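Local coordinates for serine-rich Repeat Adhesion Glycoprotein (Srr1) (Streptococcus agalactiae, PDB 4MBO), which binds fibrinogen as a serine-rich repeat surface glycoprotein and so probably serves the bacterium as an adhesin, at residues V35-S40 / P123-Q128; D127-S132 / I177-D182. All coordinates share one frame; numbering follows the deposited sequence.

Interaction 1 of 2, residues V35-S40 / P123-Q128. With CA (calcium ion), chain E.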
loop_
_atom_site.group_PDB
_atom_site.type_symbol
_atom_site.label_atom_id
_atom_site.label_comp_id
_atom_site.label_asym_id
_atom_site.label_seq_id
_atom_site.Cartn_x
_atom_site.Cartn_y
_atom_site.Cartn_z
ATOM N N VAL A 35 7.971 -11.167 -2.273
ATOM C CA VAL A 35 7.834 -9.725 -2.521
ATOM C C VAL A 35 7.804 -9.024 -1.167
ATOM O O VAL A 35 6.896 -9.248 -0.358
ATOM C CB VAL A 35 6.540 -9.370 -3.297
ATOM C CG1 VAL A 35 6.451 -7.872 -3.558
ATOM C CG2 VAL A 35 6.483 -10.080 -4.622
ATOM N N LYS A 36 8.797 -8.180 -0.929
ATOM C CA LYS A 36 8.924 -7.427 0.335
ATOM C C LYS A 36 8.221 -6.090 0.185
ATOM O O LYS A 36 8.804 -5.110 -0.276
ATOM C CB LYS A 36 10.400 -7.245 0.684
ATOM C CG LYS A 36 11.146 -8.564 0.816
ATOM C CD LYS A 36 12.630 -8.370 1.117
ATOM C CE LYS A 36 13.421 -9.672 1.033
ATOM N NZ LYS A 36 14.894 -9.428 0.943
ATOM N N LEU A 37 6.975 -6.042 0.647
ATOM C CA LEU A 37 6.153 -4.838 0.477
ATOM C C LEU A 37 6.524 -3.705 1.414
ATOM O O LEU A 37 5.995 -2.608 1.278
ATOM C CB LEU A 37 4.665 -5.163 0.568
ATOM C CG LEU A 37 4.113 -5.951 -0.609
ATOM C CD1 LEU A 37 2.642 -6.272 -0.401
ATOM C CD2 LEU A 37 4.275 -5.214 -1.955
ATOM N N ASP A 38 7.413 -3.958 2.368
ATOM C CA ASP A 38 7.922 -2.901 3.237
ATOM C C ASP A 38 9.386 -2.547 2.892
ATOM O O ASP A 38 10.060 -1.822 3.620
ATOM C CB ASP A 38 7.740 -3.274 4.704
ATOM C CG ASP A 38 6.300 -3.158 5.140
ATOM O OD1 ASP A 38 5.630 -2.208 4.659
ATOM O OD2 ASP A 38 5.852 -3.940 5.989
ATOM N N SER A 39 9.834 -3.067 1.738
ATOM C CA SER A 39 11.135 -2.744 1.153
ATOM C C SER A 39 10.946 -2.247 -0.297
ATOM O O SER A 39 11.818 -2.425 -1.142
ATOM C CB SER A 39 12.085 -3.950 1.211
ATOM O OG SER A 39 12.342 -4.304 2.554
ATOM N N SER A 40 9.783 -1.669 -0.553
ATOM C CA SER A 40 9.452 -1.079 -1.831
ATOM C C SER A 40 9.731 -2.025 -3.020
ATOM O O SER A 40 10.347 -1.643 -3.997
ATOM C CB SER A 40 10.188 0.276 -1.967
ATOM O OG SER A 40 9.592 1.117 -2.944
ATOM N N PRO A 123 5.082 -1.706 -13.563
ATOM C CA PRO A 123 5.075 -2.409 -12.291
ATOM C C PRO A 123 3.661 -2.817 -11.875
ATOM O O PRO A 123 2.673 -2.132 -12.159
ATOM C CB PRO A 123 5.642 -1.374 -11.298
ATOM C CG PRO A 123 5.303 -0.083 -11.904
ATOM C CD PRO A 123 5.411 -0.288 -13.402
ATOM N N VAL A 124 3.587 -3.967 -11.244
ATOM C CA VAL A 124 2.340 -4.450 -10.633
ATOM C C VAL A 124 2.698 -4.964 -9.241
ATOM O O VAL A 124 3.802 -5.433 -9.015
ATOM C CB VAL A 124 1.607 -5.526 -11.435
ATOM C CG1 VAL A 124 1.072 -4.968 -12.743
ATOM C CG2 VAL A 124 2.447 -6.748 -11.683
ATOM N N TRP A 125 1.736 -4.871 -8.320
ATOM C CA TRP A 125 1.944 -5.238 -6.947
ATOM C C TRP A 125 0.923 -6.256 -6.457
ATOM O O TRP A 125 -0.256 -6.182 -6.839
ATOM C CB TRP A 125 1.730 -4.005 -6.052
ATOM C CG TRP A 125 2.792 -2.979 -6.055
ATOM C CD1 TRP A 125 3.745 -2.808 -5.096
ATOM C CD2 TRP A 125 2.987 -1.945 -7.010
ATOM N NE1 TRP A 125 4.532 -1.742 -5.405
ATOM C CE2 TRP A 125 4.081 -1.181 -6.569
ATOM C CE3 TRP A 125 2.312 -1.563 -8.187
ATOM C CZ2 TRP A 125 4.571 -0.086 -7.279
ATOM C CZ3 TRP A 125 2.790 -0.453 -8.885
ATOM C CH2 TRP A 125 3.900 0.269 -8.422
ATOM N N PRO A 126 1.359 -7.205 -5.608
ATOM C CA PRO A 126 0.397 -7.958 -4.822
ATOM C C PRO A 126 -0.469 -6.914 -4.106
ATOM O O PRO A 126 0.068 -5.980 -3.466
ATOM C CB PRO A 126 1.277 -8.730 -3.828
ATOM C CG PRO A 126 2.583 -8.874 -4.554
ATOM C CD PRO A 126 2.742 -7.554 -5.243
ATOM N N ASP A 127 -1.789 -7.023 -4.225
ATOM C CA ASP A 127 -2.694 -5.987 -3.721
ATOM C C ASP A 127 -2.718 -6.030 -2.217
ATOM O O ASP A 127 -3.131 -7.030 -1.618
ATOM C CB ASP A 127 -4.079 -6.167 -4.356
ATOM C CG ASP A 127 -5.076 -5.113 -3.972
ATOM O OD1 ASP A 127 -4.938 -4.443 -2.923
ATOM O OD2 ASP A 127 -6.050 -4.937 -4.744
ATOM N N GLN A 128 -2.292 -4.926 -1.607
ATOM C CA GLN A 128 -2.162 -4.859 -0.147
ATOM C C GLN A 128 -3.459 -4.945 0.617
ATOM O O GLN A 128 -3.445 -5.145 1.854
ATOM C CB GLN A 128 -1.352 -3.605 0.278
ATOM C CG GLN A 128 -2.033 -2.262 0.007
ATOM C CD GLN A 128 -1.237 -1.097 0.540
ATOM O OE1 GLN A 128 -0.002 -1.187 0.711
ATOM N NE2 GLN A 128 -1.914 0.011 0.790
HETATM CA CA CA E . 10.180 0.744 -5.304
HETATM O O HOH W 1 7.644 -0.233 -5.225
HETATM O O HOH W 2 10.924 3.092 -4.887
HETATM O O HOH W 3 12.618 0.348 -4.857
HETATM O O HOH W 4 9.881 1.759 -7.351
HETATM O O HOH W 5 9.492 -0.786 -6.465
#
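Both methyl branches of V35 reach the ring of P126: CG2 of V35 comes to 4.1 Å from CG of P126, and CG1 of V35 sits beside CG and CD of the same ring. Both can do so because CG1 lies anti to the backbone N (chi1 -179°), leaving CG2 beside that N. Two residues on, L37 spreads its branches over two neighbours. Its CD2 lies in the plane of the W125 indole, at the edge, 4.0 Å from CD1 of W125, the two side chains crossing obliquely; CD1 of L37 lies 4.0 Å from the carbonyl O of P126.

A type I turn from K36 to S39, closed by S39 N to K36 O at 3.0 Å, takes the chain out of strand 34-36 at K36 and places L37 within the turn. Neighbouring side chains pack round the pair: V156 of strand 148-157 touches both L37 and P126, and L43 packs on V35. Past the turn, S40 holds a calcium ion through its carbonyl O at 2.7 Å, joined by its OG in the conformer described, one of two, with five waters filling the rest of the shell; one of them also takes a weak bond from NE1 of W125.

Contact between the two segments, which come from two different sheets, is therefore apolar and direct, the metal adding a hydrated, weak link within this Ig-like domain.

Interaction 2 of 2, residues D127-S132 / I177-D182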
loop_
_atom_site.group_PDB
_atom_site.type_symbol
_atom_site.label_atom_id
_atom_site.label_comp_id
_atom_site.label_asym_id
_atom_site.label_seq_id
_atom_site.Cartn_x
_atom_site.Cartn_y
_atom_site.Cartn_z
ATOM N N ASP A 127 -1.789 -7.023 -4.225
ATOM C CA ASP A 127 -2.694 -5.987 -3.721
ATOM C C ASP A 127 -2.718 -6.030 -2.217
ATOM O O ASP A 127 -3.131 -7.030 -1.618
ATOM C CB ASP A 127 -4.079 -6.167 -4.356
ATOM C CG ASP A 127 -5.076 -5.113 -3.972
ATOM O OD1 ASP A 127 -4.938 -4.443 -2.923
ATOM O OD2 ASP A 127 -6.050 -4.937 -4.744
ATOM N N GLN A 128 -2.292 -4.926 -1.607
ATOM C CA GLN A 128 -2.162 -4.859 -0.147
ATOM C C GLN A 128 -3.459 -4.945 0.617
ATOM O O GLN A 128 -3.445 -5.145 1.854
ATOM C CB GLN A 128 -1.352 -3.605 0.278
ATOM C CG GLN A 128 -2.033 -2.262 0.007
ATOM C CD GLN A 128 -1.237 -1.097 0.540
ATOM O OE1 GLN A 128 -0.002 -1.187 0.711
ATOM N NE2 GLN A 128 -1.914 0.011 0.790
ATOM N N ARG A 129 -4.578 -4.742 -0.084
ATOM C CA ARG A 129 -5.897 -4.853 0.539
ATOM C C ARG A 129 -6.400 -6.297 0.543
ATOM O O ARG A 129 -7.304 -6.620 1.306
ATOM C CB ARG A 129 -6.872 -3.966 -0.229
ATOM C CG ARG A 129 -6.594 -2.478 -0.038
ATOM C CD ARG A 129 -7.007 -1.619 -1.223
ATOM N NE ARG A 129 -6.071 -1.825 -2.355
ATOM C CZ ARG A 129 -5.710 -0.888 -3.226
ATOM N NH1 ARG A 129 -4.817 -1.172 -4.178
ATOM N NH2 ARG A 129 -6.211 0.334 -3.146
ATOM N N ILE A 130 -5.836 -7.124 -0.329
ATOM C CA ILE A 130 -6.228 -8.530 -0.525
ATOM C C ILE A 130 -5.244 -9.451 0.181
ATOM O O ILE A 130 -5.656 -10.261 1.008
ATOM C CB ILE A 130 -6.326 -8.852 -2.012
ATOM C CG1 ILE A 130 -7.337 -7.903 -2.697
ATOM C CG2 ILE A 130 -6.710 -10.314 -2.235
ATOM C CD1 ILE A 130 -8.731 -8.034 -2.161
ATOM N N ILE A 131 -3.956 -9.344 -0.138
ATOM C CA ILE A 131 -2.893 -10.075 0.580
ATOM C C ILE A 131 -2.397 -9.039 1.582
ATOM O O ILE A 131 -1.348 -8.433 1.406
ATOM C CB ILE A 131 -1.783 -10.542 -0.351
ATOM C CG1 ILE A 131 -2.362 -11.363 -1.501
ATOM C CG2 ILE A 131 -0.746 -11.362 0.406
ATOM C CD1 ILE A 131 -1.369 -11.698 -2.579
ATOM N N SER A 132 -3.175 -8.881 2.645
ATOM C CA SER A 132 -2.938 -7.855 3.644
ATOM C C SER A 132 -2.062 -8.286 4.828
ATOM O O SER A 132 -1.772 -7.486 5.726
ATOM C CB SER A 132 -4.280 -7.347 4.115
ATOM O OG SER A 132 -4.955 -8.418 4.726
ATOM N N ILE A 177 3.638 3.855 6.060
ATOM C CA ILE A 177 3.044 4.773 5.153
ATOM C C ILE A 177 2.325 3.838 4.193
ATOM O O ILE A 177 2.963 3.050 3.458
ATOM C CB ILE A 177 4.092 5.620 4.418
ATOM C CG1 ILE A 177 4.800 6.508 5.435
ATOM C CG2 ILE A 177 3.419 6.393 3.323
ATOM C CD1 ILE A 177 5.928 7.357 4.895
ATOM N N MET A 178 1.000 3.833 4.255
ATOM C CA MET A 178 0.251 2.861 3.471
ATOM C C MET A 178 -0.597 3.423 2.358
ATOM O O MET A 178 -1.298 2.681 1.669
ATOM C CB MET A 178 -0.557 1.951 4.402
ATOM C CG MET A 178 -1.350 2.664 5.470
ATOM S SD MET A 178 -2.538 3.818 4.815
ATOM C CE MET A 178 -3.681 2.669 3.960
ATOM N N LYS A 179 -0.511 4.735 2.141
ATOM C CA LYS A 179 -1.273 5.370 1.064
ATOM C C LYS A 179 -0.661 6.686 0.681
ATOM O O LYS A 179 -0.282 7.484 1.556
ATOM C CB LYS A 179 -2.723 5.627 1.473
ATOM C CG LYS A 179 -3.690 5.893 0.322
ATOM C CD LYS A 179 -3.902 4.692 -0.606
ATOM C CE LYS A 179 -4.317 3.433 0.160
ATOM N NZ LYS A 179 -4.835 2.372 -0.747
ATOM N N LEU A 180 -0.558 6.901 -0.617
ATOM C CA LEU A 180 -0.170 8.187 -1.186
ATOM C C LEU A 180 -1.295 8.596 -2.127
ATOM O O LEU A 180 -1.534 7.931 -3.122
ATOM C CB LEU A 180 1.151 8.089 -1.929
ATOM C CG LEU A 180 2.402 7.715 -1.132
ATOM C CD1 LEU A 180 3.591 7.542 -2.092
ATOM C CD2 LEU A 180 2.711 8.718 -0.022
ATOM N N ASP A 181 -1.999 9.675 -1.817
ATOM C CA ASP A 181 -3.135 10.126 -2.633
ATOM C C ASP A 181 -2.638 11.135 -3.641
ATOM O O ASP A 181 -2.149 12.221 -3.268
ATOM C CB ASP A 181 -4.217 10.711 -1.736
ATOM C CG ASP A 181 -5.506 11.008 -2.483
ATOM O OD1 ASP A 181 -5.442 11.495 -3.643
ATOM O OD2 ASP A 181 -6.578 10.747 -1.890
ATOM N N ASP A 182 -2.797 10.780 -4.921
ATOM C CA ASP A 182 -2.331 11.579 -6.041
ATOM C C ASP A 182 -3.027 12.923 -6.175
ATOM O O ASP A 182 -2.377 13.947 -6.383
ATOM C CB ASP A 182 -2.511 10.802 -7.361
ATOM C CG ASP A 182 -3.982 10.502 -7.689
ATOM O OD1 ASP A 182 -4.771 10.191 -6.771
ATOM O OD2 ASP A 182 -4.349 10.550 -8.882
#
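Q128 lays the end of its amide against the carbonyl of M178, with NE2 giving a hydrogen bond of 2.9 Å to M178 O. The bond bends modestly at the hydrogen (155°), and it lies both in the plane of the amide and in the carbonyl plane of the methionine. CG of Q128 sits between the backbone N and the carbonyl carbon (chi1 67°), and from there the chain runs out extended to strand 169-181. NE2 also donates to D245, while OE1 accepts from R176, so three partners hold the buried amide and fix which way round it sits.

Beside it, R129 and K179 cross at about a right angle and bring two cationic ends together, NH2 of R129 lying 3.4 Å from NZ of K179. Both are donors, and the proximity is probably offset by acids: OD2 of D245 meets K179 NZ as well as Q128 NE2, and D69 pairs with R129 NH1. The bent lysine chain, turned at chi2 and chi3, brings NZ back toward the loop. Behind R129, OD1 of D127 takes two bonds, one from the backbone N of R129 at 2.9 Å and one from its NE, also 2.9 Å, the latter a nearly straight salt bridge (173°) in the guanidinium plane.

The bond from R129 N to D127 OD1 makes an Asx turn in the loop after strand 116-126, with the backbone N of I130 and of I131 both bonded to D127 O, where the Ig-like domain meets strand 169-181 of the adhesin domain.

Overall arrangement
Followed from the N terminus, the chain leaves strand 34-36, passes the turn at the calcium site and travels through 82 residues before strand 116-126 returns to it, closing the first loop as interaction 1. Interaction 2 starts on the same stretch, sharing D127 and Q128, and closes a second loop of 44 residues when strand 169-181 arrives. The two loops thus follow one another, neither nesting nor crossing, and their centres lie about 9 Å apart; CB of P126 and CD1 of I131 pack at 4.2 Å. Interaction 1 joins two sheets within the Ig-like domain, whereas interaction 2 ties that domain to the C-terminal adhesin domain.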